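Local coordinates for magnesium and cobalt efflux protein CorC (PDB 3OI8), which probably takes part in magnesium and cobalt transport, and binds adenosine in the paired CBS domains of this fragment, at residues V113-P116 with E117-L121. Sequence-based numbering, arbitrary orientation.
Sequences VFVP and EGKSL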
ATOM      1  N   VAL A 113       8.910  -6.736  12.287  1.00 24.16           N
ATOM      2  CA  VAL A 113       7.716  -7.167  13.005  1.00 24.78           C
ATOM      3  C   VAL A 113       7.480  -8.643  12.685  1.00 23.11           C
ATOM      4  O   VAL A 113       7.582  -9.051  11.529  1.00 21.36           O
ATOM      5  CB  VAL A 113       6.502  -6.320  12.603  1.00 32.06           C
ATOM      6  CG1 VAL A 113       5.239  -6.901  13.177  1.00 33.15           C
ATOM      7  CG2 VAL A 113       6.697  -4.886  13.077  1.00 42.11           C
ATOM      8  N   PHE A 114       7.237  -9.454  13.708  1.00 23.60           N
ATOM      9  CA  PHE A 114       7.056 -10.898  13.518  1.00 22.59           C
ATOM     10  C   PHE A 114       5.603 -11.305  13.734  1.00 24.12           C
ATOM     11  O   PHE A 114       4.930 -10.769  14.616  1.00 27.01           O
ATOM     12  CB  PHE A 114       7.974 -11.681  14.461  1.00 28.60           C
ATOM     13  CG  PHE A 114       9.439 -11.443  14.211  1.00 24.11           C
ATOM     14  CD1 PHE A 114      10.090 -12.099  13.188  1.00 27.20           C
ATOM     15  CD2 PHE A 114      10.150 -10.538  14.974  1.00 31.31           C
ATOM     16  CE1 PHE A 114      11.449 -11.872  12.943  1.00 34.57           C
ATOM     17  CE2 PHE A 114      11.494 -10.305  14.731  1.00 32.58           C
ATOM     18  CZ  PHE A 114      12.140 -10.973  13.714  1.00 30.48           C
ATOM     19  N   VAL A 115       5.110 -12.233  12.918  1.00 24.46           N
ATOM     20  CA  VAL A 115       3.739 -12.737  13.077  1.00 27.67           C
ATOM     21  C   VAL A 115       3.704 -14.230  12.773  1.00 23.84           C
ATOM     22  O   VAL A 115       4.495 -14.706  11.953  1.00 24.37           O
ATOM     23  CB  VAL A 115       2.751 -12.038  12.124  1.00 21.17           C
ATOM     24  CG1 VAL A 115       2.649 -10.534  12.432  1.00 19.37           C
ATOM     25  CG2 VAL A 115       3.166 -12.262  10.673  1.00 25.47           C
ATOM     26  N   PRO A 116       2.774 -14.971  13.415  1.00 25.67           N
ATOM     27  CA  PRO A 116       2.565 -16.409  13.147  1.00 27.12           C
ATOM     28  C   PRO A 116       1.720 -16.626  11.898  1.00 24.51           C
ATOM     29  O   PRO A 116       1.018 -15.710  11.464  1.00 21.10           O
ATOM     30  CB  PRO A 116       1.777 -16.899  14.368  1.00 30.74           C
ATOM     31  CG  PRO A 116       1.315 -15.642  15.108  1.00 36.92           C
ATOM     32  CD  PRO A 116       1.774 -14.427  14.349  1.00 31.60           C
ATOM     33  N   GLU A 117       1.777 -17.828  11.337  1.00 23.64           N
ATOM     34  CA  GLU A 117       1.091 -18.134  10.083  1.00 30.39           C
ATOM     35  C   GLU A 117      -0.428 -18.121  10.241  1.00 31.70           C
ATOM     36  O   GLU A 117      -1.166 -17.946   9.263  1.00 28.55           O
ATOM     37  CB  GLU A 117       1.517 -19.521   9.571  1.00 34.67           C
ATOM     38  CG  GLU A 117       3.007 -19.702   9.309  1.00 35.15           C
ATOM     39  CD  GLU A 117       3.352 -21.115   8.831  1.00 45.14           C
ATOM     40  OE1 GLU A 117       2.413 -21.890   8.534  1.00 51.44           O
ATOM     41  OE2 GLU A 117       4.556 -21.449   8.755  1.00 35.06           O
ATOM     42  N   GLY A 118      -0.892 -18.325  11.471  1.00 25.50           N
ATOM     43  CA  GLY A 118      -2.320 -18.483  11.730  1.00 25.79           C
ATOM     44  C   GLY A 118      -3.045 -17.160  11.931  1.00 33.49           C
ATOM     45  O   GLY A 118      -4.258 -17.116  12.052  1.00 29.94           O
ATOM     46  N   LYS A 119      -2.296 -16.066  11.966  1.00 30.11           N
ATOM     47  CA  LYS A 119      -2.898 -14.761  12.195  1.00 29.77           C
ATOM     48  C   LYS A 119      -3.861 -14.359  11.064  1.00 23.02           C
ATOM     49  O   LYS A 119      -3.557 -14.537   9.882  1.00 25.67           O
ATOM     50  CB  LYS A 119      -1.802 -13.714  12.380  1.00 25.72           C
ATOM     51  CG  LYS A 119      -2.347 -12.316  12.635  1.00 33.00           C
ATOM     52  CD  LYS A 119      -1.237 -11.303  12.545  1.00 25.44           C
ATOM     53  CE  LYS A 119      -0.790 -10.878  13.912  1.00 36.86           C
ATOM     54  NZ  LYS A 119      -1.803 -10.022  14.568  1.00 30.01           N
ATOM     55  N   SER A 120      -5.023 -13.817  11.422  1.00 27.59           N
ATOM     56  CA  SER A 120      -5.997 -13.414  10.407  1.00 26.40           C
ATOM     57  C   SER A 120      -5.480 -12.236   9.594  1.00 25.25           C
ATOM     58  O   SER A 120      -4.847 -11.336  10.138  1.00 18.99           O
ATOM     59  CB  SER A 120      -7.342 -13.048  11.051  1.00 34.31           C
ATOM     60  OG  SER A 120      -7.317 -11.732  11.575  1.00 37.88           O
ATOM     61  N   LEU A 121      -5.747 -12.247   8.292  1.00 27.46           N
ATOM     62  CA  LEU A 121      -5.379 -11.127   7.439  1.00 28.01           C
ATOM     63  C   LEU A 121      -6.069  -9.830   7.843  1.00 29.56           C
ATOM     64  O   LEU A 121      -5.498  -8.748   7.678  1.00 22.13           O
ATOM     65  CB  LEU A 121      -5.646 -11.432   5.967  1.00 26.97           C
ATOM     66  CG  LEU A 121      -4.755 -12.458   5.269  1.00 27.92           C
ATOM     67  CD1 LEU A 121      -4.996 -12.410   3.767  1.00 24.54           C
ATOM     68  CD2 LEU A 121      -3.284 -12.214   5.579  1.00 23.63           C
TER
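Lys119 lays the CD and CE methylenes of its side chain across the isopropyl group of Val115, the two side chains meeting at about a right angle. CE comes to 3.8 Å from Val115 CG1, and CD lies 4.0 Å from the same methyl. The chain leaves with CG anti to the backbone N (chi1 -180°) and then bends at chi3 and chi4, so that its greasy part rests on the buried valine while NZ goes on to a salt bridge with Glu127 on helix 121-130. Lysine suits a place that is apolar along the shaft and charged at the end. Nearer the backbone, Lys119 CB lies 4.1 Å from Pro116 CD, on the ring.

A type I beta turn from Pro116 to Lys119 brings these groups together. It is closed by a weak hydrogen bond from Lys119 N to Pro116 O, long at 3.4 Å but nearly straight. Proline can take the first position of the turn, since the closing bond uses its carbonyl O and needs no N-H from it, and Gly118 takes the third position with no side chain to place. Glu117, at the second, sets out away from Pro116, although its CB still lies 3.7 Å from Pro116 C, and the chain is extended beyond CG. A glutamate suits this place because its two oxygens serve different partners: OE1 forms a salt bridge with Arg41 and OE2 a hydrogen bond with Ser146.

Beyond the turn, Ser120 is the N-cap of helix 121-130, its OG bonded to Ala123 N. The segment is thus the strand-to-helix connection of the second CBS domain: strand 114-116, at the margin of its sheet, pairs in parallel with strand 135-139, and helix 121-130 follows the turn.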